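Side-chain contacts in filamentous hemagglutinin (Bordetella pertussis, PDB 1RWR), which serves in cell adhesion as an adhesin of the two-partner secretion pathway, its secretion domain probably directing export of the whole protein: residues A185-A188 / G189-Y193; R208-A211 / A212-A216. All coordinates share one frame; numbering follows the deposited sequence.

Overall arrangement
The fragment is a beta-helix built of stacked parallel strands, and the two contacts follow each other along the chain as it leaves that stack and comes back. Contact 1 (185-188 with 189-193) is buried, its centre about 11 Å from that of the chain, where a strand of the ten-stranded parallel sheet turns out into an antiparallel hairpin. Contact 2 (208-211 with 212-216) lies at the surface, its centre about 21 Å from that of the chain, in the loop that leads back to strand 215-219. The centres of the two contacts are about 14 Å apart, yet they touch: Ala188 CB packs 3.7 Å from Ala216 O.

Contact 1 of 2, residues A185-A188 / G189-Y193; sequences AVVA and GANRY
Val187 meets the returning chain with both of its methyl branches. Its CG1, placed anti to the backbone N (chi1 174°), points at the amide end of Asn191, with ND2 at 3.8 Å. CG2 approaches the Tyr193 ring obliquely and has CE1 as its nearest atom at 3.9 Å, an apolar contact. Asn191 ND2 also turns back to Ala188 O at 3.2 Å, but the N-H...O angle of 124° makes this a weak, bent hydrogen bond. A water, O of HOH 1, accepts from Asn191 ND2 at 2.9 Å. The same water lies within bonding distance of Gly189 O (2.8 Å) and, weakly, of Val187 O; with more acceptors in reach than it has protons, it cannot serve them all at once.

Here the chain leaves the beta-helix: strand 183-188 belongs to the ten-stranded parallel sheet, while 191-194 is part of a four-stranded antiparallel sheet. The two short segments run at 145° to each other, with axes 8.9 Å apart at closest, and the side chains of Val187, Asn191 and Tyr193 lie between them together with the water. Gly189 makes the bend with a positive phi, where a side chain would be jammed against the preceding carbonyl O.

Further out, Ser235 OG is a weak hydrogen-bond partner of both Asn191 ND2 and Ala188 O, so that of the partners of ND2 named here the water alone is not a weak one. With chi1 near trans, the ring of Tyr193 swings across toward strand 183-188, its hydroxyl end nearest Ala185, with OH 4.5 Å from Ala185 CB. That hydroxyl is hydrogen-bonded to Asp161 OD2, on the adjoining strand 159-164.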
# COMPACT_ATOMS: atom_id res chain seq x y z
N ALA A 185 -6.96 1.43 -2.65
CA ALA A 185 -6.82 0.79 -3.95
C ALA A 185 -5.96 -0.44 -3.80
O ALA A 185 -4.91 -0.38 -3.16
CB ALA A 185 -6.24 1.73 -4.97
N VAL A 186 -6.44 -1.55 -4.36
CA VAL A 186 -5.68 -2.79 -4.41
C VAL A 186 -5.56 -3.11 -5.91
O VAL A 186 -6.58 -3.22 -6.62
CB VAL A 186 -6.38 -3.93 -3.67
CG1 VAL A 186 -5.57 -5.23 -3.82
CG2 VAL A 186 -6.59 -3.61 -2.23
N VAL A 187 -4.33 -3.17 -6.40
CA VAL A 187 -4.05 -3.31 -7.84
C VAL A 187 -3.15 -4.52 -8.00
O VAL A 187 -1.97 -4.51 -7.55
CB VAL A 187 -3.37 -2.06 -8.38
CG1 VAL A 187 -2.94 -2.23 -9.85
CG2 VAL A 187 -4.29 -0.83 -8.19
N ALA A 188 -3.70 -5.58 -8.59
CA ALA A 188 -2.99 -6.83 -8.78
C ALA A 188 -2.70 -7.10 -10.23
O ALA A 188 -3.42 -6.60 -11.12
CB ALA A 188 -3.77 -7.99 -8.18
N GLY A 189 -1.64 -7.85 -10.48
CA GLY A 189 -1.26 -8.25 -11.84
C GLY A 189 0.05 -7.62 -12.27
O GLY A 189 0.69 -6.89 -11.52
N ALA A 190 0.46 -7.98 -13.48
CA ALA A 190 1.67 -7.44 -14.07
C ALA A 190 1.33 -6.10 -14.65
O ALA A 190 0.65 -5.99 -15.67
CB ALA A 190 2.23 -8.40 -15.11
N ASN A 191 1.76 -5.08 -13.93
CA ASN A 191 1.43 -3.70 -14.25
C ASN A 191 2.59 -2.77 -14.05
O ASN A 191 3.41 -2.97 -13.17
CB ASN A 191 0.31 -3.17 -13.33
CG ASN A 191 -1.05 -3.81 -13.60
OD1 ASN A 191 -1.60 -3.69 -14.68
ND2 ASN A 191 -1.58 -4.49 -12.58
N ARG A 192 2.65 -1.72 -14.84
CA ARG A 192 3.38 -0.54 -14.42
C ARG A 192 2.35 0.33 -13.73
O ARG A 192 1.28 0.65 -14.30
CB ARG A 192 3.96 0.24 -15.60
CG ARG A 192 4.42 1.62 -15.09
CD ARG A 192 5.40 2.26 -15.91
NE ARG A 192 6.73 1.69 -15.75
CZ ARG A 192 7.82 2.32 -16.12
NH1 ARG A 192 7.72 3.53 -16.65
NH2 ARG A 192 8.98 1.73 -16.00
N TYR A 193 2.64 0.72 -12.49
CA TYR A 193 1.79 1.66 -11.77
C TYR A 193 2.50 2.98 -11.62
O TYR A 193 3.59 3.07 -11.03
CB TYR A 193 1.49 1.10 -10.39
CG TYR A 193 0.34 1.75 -9.63
CD1 TYR A 193 -0.97 1.58 -10.03
CD2 TYR A 193 0.59 2.47 -8.48
CE1 TYR A 193 -2.03 2.12 -9.31
CE2 TYR A 193 -0.48 3.03 -7.75
CZ TYR A 193 -1.77 2.82 -8.16
OH TYR A 193 -2.82 3.28 -7.41
O HOH W 1 -0.19 -4.62 -10.08

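Contact 2 of 2, residues R208-A211 / A212-A216; sequences RGAA and AGAYA
Ala210 and Ala214 meet methyl to methyl across a tight reversal of the chain, with Ala210 CB 3.7 Å from Ala214 CB. The CB of Ala214 is the whole of its side chain, and it has two neighbours here: besides that methyl, Ala211 O lies 3.2 Å from it. The methyl of Ala214 thus sits beside the very carbonyl that its own backbone uses. Ala214 N donates to Ala211 O at 2.9 Å with an N-H...O angle of 158°.

The bond closes a turn from Ala211 to Ala214, and the backbone angles of Ala212 and Gly213 make it type II: Ala212 takes the polyproline-like angles of the first corner, and Gly213 the positive phi (84°) of the second. A side chain at Gly213 would press against the preceding carbonyl O, which accounts for glycine there. Gly213 N also comes near Ala211 O, but at a poor angle, leaving Ala214 N as the donor that closes the turn.

Beyond the turn, Gly213 O lies 4.1 Å above the plane of the Tyr215 ring, over its centre. The turn ends the loop after strand 199-202 and leads into strand 215-219, which belongs to a parallel sheet other than the one holding 183-188. Backbone bonds between Gly213 and Gly238 and between Ala214 and Gly240 tie it to the next coil, while the Ala210 methyl rests on Leu239 in the loop before strand 240-243.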
# COMPACT_ATOMS: atom_id res chain seq x y z
N ARG A 208 3.54 -16.12 -15.27
CA ARG A 208 2.20 -15.83 -14.79
C ARG A 208 2.19 -15.54 -13.29
O ARG A 208 3.14 -15.82 -12.54
CB ARG A 208 1.28 -16.98 -15.13
CG ARG A 208 1.50 -18.16 -14.24
CD ARG A 208 0.75 -19.38 -14.68
NE ARG A 208 0.72 -20.31 -13.57
CZ ARG A 208 0.30 -21.55 -13.65
NH1 ARG A 208 -0.13 -22.05 -14.80
NH2 ARG A 208 0.31 -22.29 -12.56
N GLY A 209 1.14 -14.85 -12.87
CA GLY A 209 0.96 -14.57 -11.46
C GLY A 209 0.47 -15.82 -10.76
O GLY A 209 0.88 -16.11 -9.66
N ALA A 210 -0.41 -16.54 -11.44
CA ALA A 210 -1.00 -17.79 -10.97
C ALA A 210 -1.71 -18.41 -12.16
O ALA A 210 -1.76 -17.82 -13.24
CB ALA A 210 -1.97 -17.52 -9.83
N ALA A 211 -2.29 -19.58 -11.96
CA ALA A 211 -3.07 -20.25 -12.99
C ALA A 211 -4.37 -19.55 -13.33
O ALA A 211 -4.96 -18.88 -12.50
CB ALA A 211 -3.39 -21.66 -12.56
N ALA A 212 -4.85 -19.79 -14.55
CA ALA A 212 -6.18 -19.37 -14.94
C ALA A 212 -7.20 -19.83 -13.88
O ALA A 212 -7.13 -20.94 -13.36
CB ALA A 212 -6.50 -19.94 -16.29
N GLY A 213 -8.11 -18.93 -13.50
CA GLY A 213 -9.09 -19.22 -12.47
C GLY A 213 -8.65 -19.03 -11.02
O GLY A 213 -9.49 -19.07 -10.11
N ALA A 214 -7.35 -18.89 -10.78
CA ALA A 214 -6.85 -18.60 -9.43
C ALA A 214 -7.17 -17.13 -9.18
O ALA A 214 -7.57 -16.41 -10.10
CB ALA A 214 -5.36 -18.93 -9.30
N TYR A 215 -7.03 -16.71 -7.91
CA TYR A 215 -7.44 -15.40 -7.50
C TYR A 215 -6.24 -14.49 -7.35
O TYR A 215 -5.39 -14.75 -6.52
CB TYR A 215 -8.20 -15.50 -6.17
CG TYR A 215 -9.45 -16.29 -6.37
CD1 TYR A 215 -10.45 -15.79 -7.16
CD2 TYR A 215 -9.59 -17.54 -5.81
CE1 TYR A 215 -11.62 -16.52 -7.38
CE2 TYR A 215 -10.74 -18.28 -6.02
CZ TYR A 215 -11.74 -17.76 -6.82
OH TYR A 215 -12.87 -18.50 -7.03
N ALA A 216 -6.17 -13.44 -8.16
CA ALA A 216 -5.13 -12.43 -8.03
C ALA A 216 -5.30 -11.56 -6.78
O ALA A 216 -4.31 -11.10 -6.19
CB ALA A 216 -5.13 -11.55 -9.26